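Local coordinates for HP0420 homologue (Helicobacter felis, PDB 3LW3), which is of unknown function but adopts the hotdog fold common among acyl-CoA thioesterases and dehydratases, so it may act on a related thioester substrate, at residues I90-T101 / R113-F124; S106-V114 / E125-F133. All blocks are in the same frame, centred on the assembly; numbering follows the deposited sequence.

Interaction 1 of 2, residues I90-T101 / R113-F124; sequences IEIKQEIYFNAT and RVEGEFMEIKVF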
loop_
_atom_site.group_PDB
_atom_site.type_symbol
_atom_site.label_atom_id
_atom_site.label_comp_id
_atom_site.label_asym_id
_atom_site.label_seq_id
_atom_site.Cartn_x
_atom_site.Cartn_y
_atom_site.Cartn_z
ATOM N N ILE B 90 -6.435 8.868 9.449
ATOM C CA ILE B 90 -5.613 8.548 10.606
ATOM C C ILE B 90 -4.595 9.688 10.803
ATOM O O ILE B 90 -4.059 10.237 9.801
ATOM C CB ILE B 90 -4.902 7.157 10.361
ATOM C CG1 ILE B 90 -5.910 6.054 10.073
ATOM C CG2 ILE B 90 -4.067 6.754 11.523
ATOM C CD1 ILE B 90 -7.023 5.959 11.035
ATOM N N GLU B 91 -4.331 10.033 12.057
ATOM C CA GLU B 91 -3.324 11.036 12.436
ATOM C C GLU B 91 -2.132 10.359 13.058
ATOM O O GLU B 91 -2.235 9.214 13.548
ATOM C CB GLU B 91 -3.909 12.013 13.481
ATOM C CG GLU B 91 -5.079 12.821 12.998
ATOM C CD GLU B 91 -5.725 13.585 14.157
ATOM O OE1 GLU B 91 -6.805 13.164 14.626
ATOM O OE2 GLU B 91 -5.119 14.582 14.601
ATOM N N ILE B 92 -0.998 11.077 13.125
ATOM C CA ILE B 92 0.142 10.561 13.874
ATOM C C ILE B 92 -0.272 10.312 15.310
ATOM O O ILE B 92 -1.243 10.877 15.796
ATOM C CB ILE B 92 1.355 11.516 13.809
ATOM C CG1 ILE B 92 0.936 12.895 14.282
ATOM C CG2 ILE B 92 1.982 11.519 12.386
ATOM C CD1 ILE B 92 2.131 13.840 14.467
ATOM N N LYS B 93 0.450 9.412 15.962
ATOM C CA LYS B 93 0.180 9.021 17.357
ATOM C C LYS B 93 -0.923 7.998 17.490
ATOM O O LYS B 93 -0.984 7.328 18.520
ATOM C CB LYS B 93 -0.095 10.215 18.296
ATOM C CG LYS B 93 1.081 11.180 18.459
ATOM C CD LYS B 93 0.753 12.207 19.548
ATOM C CE LYS B 93 1.684 13.425 19.524
ATOM N NZ LYS B 93 1.431 14.429 20.652
ATOM N N GLN B 94 -1.773 7.827 16.472
ATOM C CA GLN B 94 -2.767 6.759 16.576
ATOM C C GLN B 94 -2.129 5.396 16.327
ATOM O O GLN B 94 -1.574 5.184 15.265
ATOM C CB GLN B 94 -3.919 6.989 15.586
ATOM C CG GLN B 94 -4.797 8.204 15.874
ATOM C CD GLN B 94 -6.024 8.218 14.967
ATOM O OE1 GLN B 94 -6.113 9.035 14.027
ATOM N NE2 GLN B 94 -6.985 7.301 15.229
ATOM N N GLU B 95 -2.287 4.458 17.256
ATOM C CA GLU B 95 -1.867 3.062 17.036
ATOM C C GLU B 95 -2.930 2.293 16.268
ATOM O O GLU B 95 -4.036 2.091 16.779
ATOM C CB GLU B 95 -1.695 2.340 18.369
ATOM C CG GLU B 95 -0.523 2.825 19.128
ATOM C CD GLU B 95 -0.225 1.937 20.324
ATOM O OE1 GLU B 95 -1.019 0.979 20.623
ATOM O OE2 GLU B 95 0.828 2.202 20.932
ATOM N N ILE B 96 -2.603 1.853 15.063
ATOM C CA ILE B 96 -3.563 1.022 14.264
ATOM C C ILE B 96 -3.111 -0.447 14.171
ATOM O O ILE B 96 -2.024 -0.705 13.615
ATOM C CB ILE B 96 -3.681 1.564 12.831
ATOM C CG1 ILE B 96 -3.870 3.080 12.847
ATOM C CG2 ILE B 96 -4.837 0.918 12.108
ATOM C CD1 ILE B 96 -5.132 3.509 13.657
ATOM N N TYR B 97 -3.903 -1.377 14.714
ATOM C CA TYR B 97 -3.593 -2.825 14.607
ATOM C C TYR B 97 -4.260 -3.430 13.366
ATOM O O TYR B 97 -5.490 -3.343 13.196
ATOM C CB TYR B 97 -4.075 -3.550 15.865
ATOM C CG TYR B 97 -3.175 -3.287 17.037
ATOM C CD1 TYR B 97 -2.045 -4.068 17.263
ATOM C CD2 TYR B 97 -3.429 -2.209 17.880
ATOM C CE1 TYR B 97 -1.193 -3.834 18.331
ATOM C CE2 TYR B 97 -2.586 -1.944 18.930
ATOM C CZ TYR B 97 -1.488 -2.772 19.162
ATOM O OH TYR B 97 -0.647 -2.497 20.218
ATOM N N PHE B 98 -3.443 -4.017 12.488
ATOM C CA PHE B 98 -3.991 -4.696 11.320
ATOM C C PHE B 98 -3.942 -6.192 11.523
ATOM O O PHE B 98 -2.856 -6.769 11.666
ATOM C CB PHE B 98 -3.213 -4.356 10.048
ATOM C CG PHE B 98 -3.325 -2.887 9.656
ATOM C CD1 PHE B 98 -4.293 -2.459 8.734
ATOM C CD2 PHE B 98 -2.473 -1.934 10.211
ATOM C CE1 PHE B 98 -4.379 -1.125 8.379
ATOM C CE2 PHE B 98 -2.598 -0.553 9.829
ATOM C CZ PHE B 98 -3.518 -0.193 8.908
ATOM N N ASN B 99 -5.117 -6.815 11.511
ATOM C CA ASN B 99 -5.275 -8.256 11.754
ATOM C C ASN B 99 -5.678 -8.940 10.444
ATOM O O ASN B 99 -6.764 -8.650 9.923
ATOM C CB ASN B 99 -6.360 -8.460 12.818
ATOM C CG ASN B 99 -6.045 -7.730 14.121
ATOM O OD1 ASN B 99 -4.906 -7.753 14.593
ATOM N ND2 ASN B 99 -7.045 -7.041 14.693
ATOM N N ALA B 100 -4.797 -9.798 9.926
ATOM C CA ALA B 100 -5.016 -10.529 8.663
ATOM C C ALA B 100 -5.475 -11.949 8.985
ATOM O O ALA B 100 -4.928 -12.622 9.885
ATOM C CB ALA B 100 -3.754 -10.602 7.897
ATOM N N THR B 101 -6.364 -12.472 8.161
ATOM C CA THR B 101 -6.804 -13.869 8.270
ATOM C C THR B 101 -6.997 -14.412 6.852
ATOM O O THR B 101 -7.687 -13.800 6.017
ATOM C CB THR B 101 -8.134 -14.002 9.046
ATOM O OG1 THR B 101 -8.058 -13.361 10.325
ATOM C CG2 THR B 101 -8.569 -15.529 9.197
ATOM N N ARG B 113 -8.179 -11.551 4.280
ATOM C CA ARG B 113 -8.982 -10.419 4.730
ATOM C C ARG B 113 -8.208 -9.695 5.841
ATOM O O ARG B 113 -7.638 -10.329 6.730
ATOM C CB ARG B 113 -10.324 -10.947 5.250
ATOM C CG ARG B 113 -11.041 -10.068 6.208
ATOM C CD ARG B 113 -11.957 -9.160 5.548
ATOM N NE ARG B 113 -12.693 -9.779 4.443
ATOM C CZ ARG B 113 -14.018 -9.927 4.384
ATOM N NH1 ARG B 113 -14.800 -9.530 5.403
ATOM N NH2 ARG B 113 -14.564 -10.473 3.297
ATOM N N VAL B 114 -8.178 -8.365 5.778
ATOM C CA VAL B 114 -7.450 -7.570 6.761
ATOM C C VAL B 114 -8.395 -6.544 7.376
ATOM O O VAL B 114 -9.154 -5.879 6.661
ATOM C CB VAL B 114 -6.204 -6.869 6.182
ATOM C CG1 VAL B 114 -5.504 -6.082 7.255
ATOM C CG2 VAL B 114 -5.219 -7.899 5.614
ATOM N N GLU B 115 -8.419 -6.457 8.699
ATOM C CA GLU B 115 -9.188 -5.395 9.361
ATOM C C GLU B 115 -8.206 -4.587 10.163
ATOM O O GLU B 115 -7.328 -5.131 10.833
ATOM C CB GLU B 115 -10.214 -5.961 10.299
ATOM C CG GLU B 115 -11.258 -6.765 9.577
ATOM C CD GLU B 115 -12.337 -7.290 10.487
ATOM O OE1 GLU B 115 -12.193 -7.233 11.738
ATOM O OE2 GLU B 115 -13.338 -7.782 9.935
ATOM N N GLY B 116 -8.330 -3.271 10.084
ATOM C CA GLY B 116 -7.468 -2.413 10.876
ATOM C C GLY B 116 -8.296 -1.777 11.968
ATOM O O GLY B 116 -9.428 -1.298 11.680
ATOM N N GLU B 117 -7.767 -1.775 13.190
ATOM C CA GLU B 117 -8.511 -1.229 14.319
ATOM C C GLU B 117 -7.732 -0.220 15.117
ATOM O O GLU B 117 -6.536 -0.396 15.386
ATOM C CB GLU B 117 -8.944 -2.318 15.267
ATOM C CG GLU B 117 -9.795 -3.405 14.669
ATOM C CD GLU B 117 -10.130 -4.437 15.736
ATOM O OE1 GLU B 117 -9.374 -4.599 16.736
ATOM O OE2 GLU B 117 -11.162 -5.124 15.555
ATOM N N PHE B 118 -8.465 0.799 15.550
ATOM C CA PHE B 118 -7.951 1.810 16.459
ATOM C C PHE B 118 -8.761 1.699 17.734
ATOM O O PHE B 118 -9.985 1.868 17.673
ATOM C CB PHE B 118 -8.178 3.184 15.854
ATOM C CG PHE B 118 -7.796 4.319 16.786
ATOM C CD1 PHE B 118 -6.496 4.449 17.249
ATOM C CD2 PHE B 118 -8.753 5.276 17.197
ATOM C CE1 PHE B 118 -6.119 5.522 18.108
ATOM C CE2 PHE B 118 -8.397 6.329 18.074
ATOM C CZ PHE B 118 -7.087 6.458 18.540
ATOM N N MET B 119 -8.096 1.415 18.865
ATOM C CA MET B 119 -8.784 1.254 20.149
ATOM C C MET B 119 -9.987 0.284 19.982
ATOM O O MET B 119 -11.095 0.563 20.462
ATOM C CB MET B 119 -9.218 2.665 20.652
ATOM C CG MET B 119 -8.011 3.610 20.821
ATOM S SD MET B 119 -6.739 2.966 21.889
ATOM C CE MET B 119 -5.283 3.784 21.294
ATOM N N GLU B 120 -9.757 -0.781 19.200
ATOM C CA GLU B 120 -10.736 -1.826 18.949
ATOM C C GLU B 120 -11.942 -1.360 18.096
ATOM O O GLU B 120 -12.982 -2.006 18.096
ATOM C CB GLU B 120 -11.167 -2.469 20.281
ATOM C CG GLU B 120 -9.935 -2.996 21.025
ATOM C CD GLU B 120 -10.196 -3.677 22.375
ATOM O OE1 GLU B 120 -9.426 -3.399 23.334
ATOM O OE2 GLU B 120 -11.134 -4.493 22.476
ATOM N N ILE B 121 -11.786 -0.248 17.373
ATOM C CA ILE B 121 -12.807 0.250 16.455
ATOM C C ILE B 121 -12.300 0.093 15.038
ATOM O O ILE B 121 -11.192 0.513 14.752
ATOM C CB ILE B 121 -13.100 1.719 16.719
ATOM C CG1 ILE B 121 -13.501 1.913 18.195
ATOM C CG2 ILE B 121 -14.152 2.213 15.738
ATOM C CD1 ILE B 121 -13.187 3.289 18.760
ATOM N N LYS B 122 -13.077 -0.531 14.161
ATOM C CA LYS B 122 -12.601 -0.810 12.807
ATOM C C LYS B 122 -12.449 0.507 12.048
ATOM O O LYS B 122 -13.414 1.292 11.977
ATOM C CB LYS B 122 -13.569 -1.711 12.043
ATOM C CG LYS B 122 -12.973 -2.203 10.722
ATOM C CD LYS B 122 -13.703 -3.435 10.215
ATOM C CE LYS B 122 -15.146 -3.153 10.082
ATOM N NZ LYS B 122 -15.788 -4.232 9.209
ATOM N N VAL B 123 -11.265 0.758 11.493
ATOM C CA VAL B 123 -11.028 1.970 10.684
ATOM C C VAL B 123 -10.489 1.639 9.272
ATOM O O VAL B 123 -10.279 2.529 8.435
ATOM C CB VAL B 123 -10.046 2.939 11.356
ATOM C CG1 VAL B 123 -10.647 3.474 12.674
ATOM C CG2 VAL B 123 -8.702 2.200 11.620
ATOM N N PHE B 124 -10.306 0.337 9.007
ATOM C CA PHE B 124 -9.829 -0.140 7.704
ATOM C C PHE B 124 -10.368 -1.543 7.482
ATOM O O PHE B 124 -10.421 -2.365 8.407
ATOM C CB PHE B 124 -8.291 -0.175 7.699
ATOM C CG PHE B 124 -7.699 -0.763 6.450
ATOM C CD1 PHE B 124 -7.411 0.062 5.350
ATOM C CD2 PHE B 124 -7.476 -2.135 6.345
ATOM C CE1 PHE B 124 -6.899 -0.470 4.178
ATOM C CE2 PHE B 124 -6.952 -2.673 5.172
ATOM C CZ PHE B 124 -6.641 -1.838 4.105
HETATM O O HOH W 1 -5.284 0.691 18.810
HETATM O O HOH W 2 -9.801 -7.658 13.607
#
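The carbonyl oxygen of Tyr-97 is met twice by the opposite strand: Glu-117 N donates a hydrogen bond to it at 2.8 Å, and Gly-116 CA adds a CA-H...O contact to the same atom at 3.2 Å. Reciprocal backbone bonds repeat at Asn-99/Glu-115 and Thr-101/Arg-113, which establishes an antiparallel ladder with Phe-98/Gly-116 and Ala-100/Val-114 as its non-hydrogen-bonded pairs.

At Gly-116 the hairpin to 121-132 has a classic beta bulge: Val-123 and Phe-124 both face the glycine, and the N-H groups of both reach its carbonyl oxygen from the same face. The Phe-98 ring, passing the glycine CA, points its CE1 edge at the face of Phe-124. The centroids of these two rings are 5.5 Å apart and their planes 71° apart, a T-shaped stack. Beside it, Ile-96 CG2 packs against Val-123 CG2 at 4.1 Å.

Just before strand 96-101 begins, Gln-94 NE2 stands 3.1 Å above the plane of the Phe-118 ring, over its centre, with the amide turned 78° to the ring; Met-119 CG covers the opposite face. Gln-94 OE1 accepts Glu-91 N at 2.8 Å across a type II turn, which fixes the amide flip and so directs the NH2 to the ring. With CG opposite its backbone N (chi1 174°), the Phe-118 ring swings over to the Gln-94 side chain.

On the other sheet face, one water accepts from Asn-99 ND2 at 3.0 Å and donates to Glu-115 OE1, while Asn-99 OD1 is hydrogen-bonded to Thr-39 OG1 of strand 37-42. Phe-98, Ala-100 and Phe-124 thus turn to helix 57-72, whereas Asn-99, Glu-115 and Glu-117 on the reverse face, beside the Tyr-97 ring, are joined partly through water.

Interaction 2 of 2, residues S106-V114 / E125-F133; sequences SSKKSTIRV and EGDFEILVF
Strands 109-114 and 125-132 run antiparallel, their axes approaching to 4.6 Å with 161° between their directions. Ser-110/Ile-130, Ile-112/Phe-128 and Val-114/Gly-126 are hydrogen-bonded pairs, each closed by two backbone bonds. A further bond, from Val-132 N to Lys-108 O at 2.9 Å, extends the ladder toward the loop; here the donor stands well above the carbonyl plane.

Two of the non-hydrogen-bonded pairs, Thr-111/Glu-129 and Arg-113/Asp-127, carry the polar contacts between side chains. Thr-111 and Glu-129 lie side by side, and Thr-111 OG1 donates to the syn side of Glu-129 OE1 at 2.7 Å. A bend in the glutamate, with chi2 at -67°, folds its carboxylate back across to the threonine. At the next non-hydrogen-bonded pair, two residues along, Arg-113 NE and Asp-127 OD1 form a short salt bridge of 2.6 Å, again on the syn side. The guanidinium and carboxylate planes are 57° apart, so the groups do not meet as a coplanar two-bond pair; NH2 of Arg-113 remains 3.4 Å from OD2 of Asp-127.

The reverse face is mostly apolar, Ser-110 being the exception, its OG hydrogen-bonded to Thr-105 OG1. Val-114 CG2 approaches Phe-128 CE2 obliquely to 3.6 Å, and the CD1 methyls of Ile-112 and Ile-130 meet at 3.7 Å.

Within the sheet, this hairpin has strand 96-105 beyond 109-118 and strand 77-86 beyond 121-132. Helix 57-72 lies on the mostly apolar face: Phe-128 rests on Ala-64, Ser-65 and Ala-68, and Ser-110 on Leu-72, consistent with the central helix that a hotdog sheet wraps.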
loop_
_atom_site.group_PDB
_atom_site.type_symbol
_atom_site.label_atom_id
_atom_site.label_comp_id
_atom_site.label_asym_id
_atom_site.label_seq_id
_atom_site.Cartn_x
_atom_site.Cartn_y
_atom_site.Cartn_z
ATOM N N SER B 106 -5.180 -22.038 -2.029
ATOM C CA SER B 106 -4.852 -23.035 -3.061
ATOM C C SER B 106 -3.356 -23.054 -3.148
ATOM O O SER B 106 -2.681 -22.194 -2.572
ATOM C CB SER B 106 -5.299 -22.549 -4.426
ATOM O OG SER B 106 -6.699 -22.493 -4.463
ATOM N N SER B 107 -2.812 -23.999 -3.913
ATOM C CA SER B 107 -1.356 -24.074 -4.020
ATOM C C SER B 107 -0.837 -22.875 -4.792
ATOM O O SER B 107 0.339 -22.553 -4.685
ATOM C CB SER B 107 -0.894 -25.359 -4.725
ATOM O OG SER B 107 -1.322 -25.379 -6.086
ATOM N N LYS B 108 -1.709 -22.218 -5.551
ATOM C CA LYS B 108 -1.276 -21.143 -6.447
ATOM C C LYS B 108 -1.686 -19.730 -6.001
ATOM O O LYS B 108 -1.093 -18.744 -6.436
ATOM C CB LYS B 108 -1.816 -21.381 -7.863
ATOM C CG LYS B 108 -1.000 -22.395 -8.680
ATOM C CD LYS B 108 -1.910 -23.231 -9.608
ATOM C CE LYS B 108 -2.454 -22.441 -10.826
ATOM N NZ LYS B 108 -3.742 -23.009 -11.411
ATOM N N LYS B 109 -2.737 -19.644 -5.186
ATOM C CA LYS B 109 -3.226 -18.341 -4.750
ATOM C C LYS B 109 -4.026 -18.405 -3.456
ATOM O O LYS B 109 -4.637 -19.422 -3.113
ATOM C CB LYS B 109 -4.014 -17.631 -5.841
ATOM C CG LYS B 109 -5.330 -18.258 -6.169
ATOM C CD LYS B 109 -6.036 -17.581 -7.369
ATOM C CE LYS B 109 -7.457 -18.156 -7.547
ATOM N NZ LYS B 109 -7.763 -18.554 -8.970
ATOM N N SER B 110 -3.985 -17.305 -2.725
ATOM C CA SER B 110 -4.856 -17.116 -1.558
ATOM C C SER B 110 -5.558 -15.765 -1.528
ATOM O O SER B 110 -5.095 -14.801 -2.169
ATOM C CB SER B 110 -4.046 -17.278 -0.271
ATOM O OG SER B 110 -3.428 -18.552 -0.219
ATOM N N THR B 111 -6.666 -15.706 -0.784
ATOM C CA THR B 111 -7.347 -14.470 -0.440
ATOM C C THR B 111 -7.194 -14.298 1.071
ATOM O O THR B 111 -7.385 -15.250 1.848
ATOM C CB THR B 111 -8.843 -14.516 -0.770
ATOM O OG1 THR B 111 -9.037 -14.906 -2.146
ATOM C CG2 THR B 111 -9.496 -13.163 -0.514
ATOM N N ILE B 112 -6.863 -13.068 1.475
ATOM C CA ILE B 112 -6.598 -12.739 2.881
ATOM C C ILE B 112 -7.422 -11.496 3.195
ATOM O O ILE B 112 -7.397 -10.502 2.440
ATOM C CB ILE B 112 -5.082 -12.470 3.170
ATOM C CG1 ILE B 112 -4.206 -13.724 2.991
ATOM C CG2 ILE B 112 -4.856 -12.019 4.629
ATOM C CD1 ILE B 112 -4.172 -14.342 1.736
ATOM N N ARG B 113 -8.179 -11.551 4.280
ATOM C CA ARG B 113 -8.982 -10.419 4.730
ATOM C C ARG B 113 -8.208 -9.695 5.841
ATOM O O ARG B 113 -7.638 -10.329 6.730
ATOM C CB ARG B 113 -10.324 -10.947 5.250
ATOM C CG ARG B 113 -11.041 -10.068 6.208
ATOM C CD ARG B 113 -11.957 -9.160 5.548
ATOM N NE ARG B 113 -12.693 -9.779 4.443
ATOM C CZ ARG B 113 -14.018 -9.927 4.384
ATOM N NH1 ARG B 113 -14.800 -9.530 5.403
ATOM N NH2 ARG B 113 -14.564 -10.473 3.297
ATOM N N VAL B 114 -8.178 -8.365 5.778
ATOM C CA VAL B 114 -7.450 -7.570 6.761
ATOM C C VAL B 114 -8.395 -6.544 7.376
ATOM O O VAL B 114 -9.154 -5.879 6.661
ATOM C CB VAL B 114 -6.204 -6.869 6.182
ATOM C CG1 VAL B 114 -5.504 -6.082 7.255
ATOM C CG2 VAL B 114 -5.219 -7.899 5.614
ATOM N N GLU B 125 -10.734 -1.837 6.242
ATOM C CA GLU B 125 -11.041 -3.247 5.912
ATOM C C GLU B 125 -10.648 -3.535 4.456
ATOM O O GLU B 125 -10.811 -2.657 3.582
ATOM C CB GLU B 125 -12.513 -3.560 6.205
ATOM C CG GLU B 125 -13.471 -2.888 5.257
ATOM C CD GLU B 125 -14.951 -2.802 5.747
ATOM O OE1 GLU B 125 -15.354 -3.525 6.697
ATOM O OE2 GLU B 125 -15.702 -2.003 5.146
ATOM N N GLY B 126 -10.078 -4.710 4.195
ATOM C CA GLY B 126 -9.710 -5.041 2.840
ATOM C C GLY B 126 -9.549 -6.508 2.573
ATOM O O GLY B 126 -9.297 -7.249 3.513
ATOM N N ASP B 127 -9.691 -6.903 1.310
ATOM C CA ASP B 127 -9.339 -8.255 0.844
ATOM C C ASP B 127 -8.157 -8.177 -0.127
ATOM O O ASP B 127 -8.162 -7.342 -1.049
ATOM C CB ASP B 127 -10.542 -8.938 0.182
ATOM C CG ASP B 127 -11.644 -9.220 1.184
ATOM O OD1 ASP B 127 -11.347 -9.847 2.207
ATOM O OD2 ASP B 127 -12.799 -8.767 1.010
ATOM N N PHE B 128 -7.148 -9.006 0.097
ATOM C CA PHE B 128 -5.943 -9.038 -0.728
ATOM C C PHE B 128 -5.879 -10.394 -1.430
ATOM O O PHE B 128 -6.168 -11.416 -0.819
ATOM C CB PHE B 128 -4.689 -8.872 0.136
ATOM C CG PHE B 128 -4.617 -7.524 0.798
ATOM C CD1 PHE B 128 -3.835 -6.529 0.261
ATOM C CD2 PHE B 128 -5.419 -7.246 1.920
ATOM C CE1 PHE B 128 -3.823 -5.258 0.842
ATOM C CE2 PHE B 128 -5.409 -6.004 2.511
ATOM C CZ PHE B 128 -4.635 -4.995 1.946
ATOM N N GLU B 129 -5.475 -10.402 -2.682
ATOM C CA GLU B 129 -5.278 -11.655 -3.394
ATOM C C GLU B 129 -3.763 -11.792 -3.510
ATOM O O GLU B 129 -3.068 -10.813 -3.861
ATOM C CB GLU B 129 -5.927 -11.633 -4.775
ATOM C CG GLU B 129 -7.378 -11.168 -4.767
ATOM C CD GLU B 129 -8.324 -12.120 -4.073
ATOM O OE1 GLU B 129 -8.023 -13.337 -4.108
ATOM O OE2 GLU B 129 -9.367 -11.655 -3.493
ATOM N N ILE B 130 -3.251 -12.988 -3.194
ATOM C CA ILE B 130 -1.841 -13.261 -3.201
ATOM C C ILE B 130 -1.560 -14.434 -4.103
ATOM O O ILE B 130 -2.267 -15.427 -4.014
ATOM C CB ILE B 130 -1.278 -13.521 -1.770
ATOM C CG1 ILE B 130 -1.451 -12.253 -0.874
ATOM C CG2 ILE B 130 0.153 -14.030 -1.871
ATOM C CD1 ILE B 130 -1.159 -12.490 0.597
ATOM N N LEU B 131 -0.574 -14.295 -4.994
ATOM C CA LEU B 131 -0.137 -15.393 -5.883
ATOM C C LEU B 131 1.166 -16.032 -5.360
ATOM O O LEU B 131 2.066 -15.322 -4.865
ATOM C CB LEU B 131 0.091 -14.902 -7.317
ATOM C CG LEU B 131 -1.055 -14.242 -8.079
ATOM C CD1 LEU B 131 -0.637 -13.955 -9.516
ATOM C CD2 LEU B 131 -2.355 -15.068 -8.017
ATOM N N VAL B 132 1.279 -17.358 -5.479
ATOM C CA VAL B 132 2.473 -18.038 -5.015
ATOM C C VAL B 132 3.093 -18.725 -6.213
ATOM O O VAL B 132 2.396 -19.376 -6.972
ATOM C CB VAL B 132 2.159 -19.047 -3.907
ATOM C CG1 VAL B 132 3.411 -19.796 -3.508
ATOM C CG2 VAL B 132 1.549 -18.330 -2.682
ATOM N N PHE B 133 4.392 -18.535 -6.393
ATOM C CA PHE B 133 5.141 -19.118 -7.510
ATOM C C PHE B 133 6.099 -20.201 -7.044
ATOM O O PHE B 133 6.532 -20.195 -5.883
ATOM C CB PHE B 133 5.955 -18.031 -8.195
ATOM C CG PHE B 133 5.142 -16.854 -8.572
ATOM C CD1 PHE B 133 4.878 -15.862 -7.637
ATOM C CD2 PHE B 133 4.593 -16.761 -9.838
ATOM C CE1 PHE B 133 4.080 -14.773 -7.980
ATOM C CE2 PHE B 133 3.798 -15.682 -10.200
ATOM C CZ PHE B 133 3.547 -14.672 -9.270
#

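How the interactions relate
After the earlier strands and helix 57-72, the chain enters strand 96-105, turns back into 109-118, and that strand turns again into 121-132. Interaction 1 closes the first hairpin near its open end and also takes in the turn of the second hairpin (118-121) and the beginning of its return strand; interaction 2 joins the same two strands farther from that turn. Their segments alternate in sequence, so the contacts cross rather than nest, sharing Arg-113 and Val-114 on the middle strand. Although their centres lie 19 Å apart, they touch where Ile-112 CG2 packs on Ala-100 CB at 3.7 Å. Together they tie three consecutive strands into a meander, one face of which lies against helix 57-72.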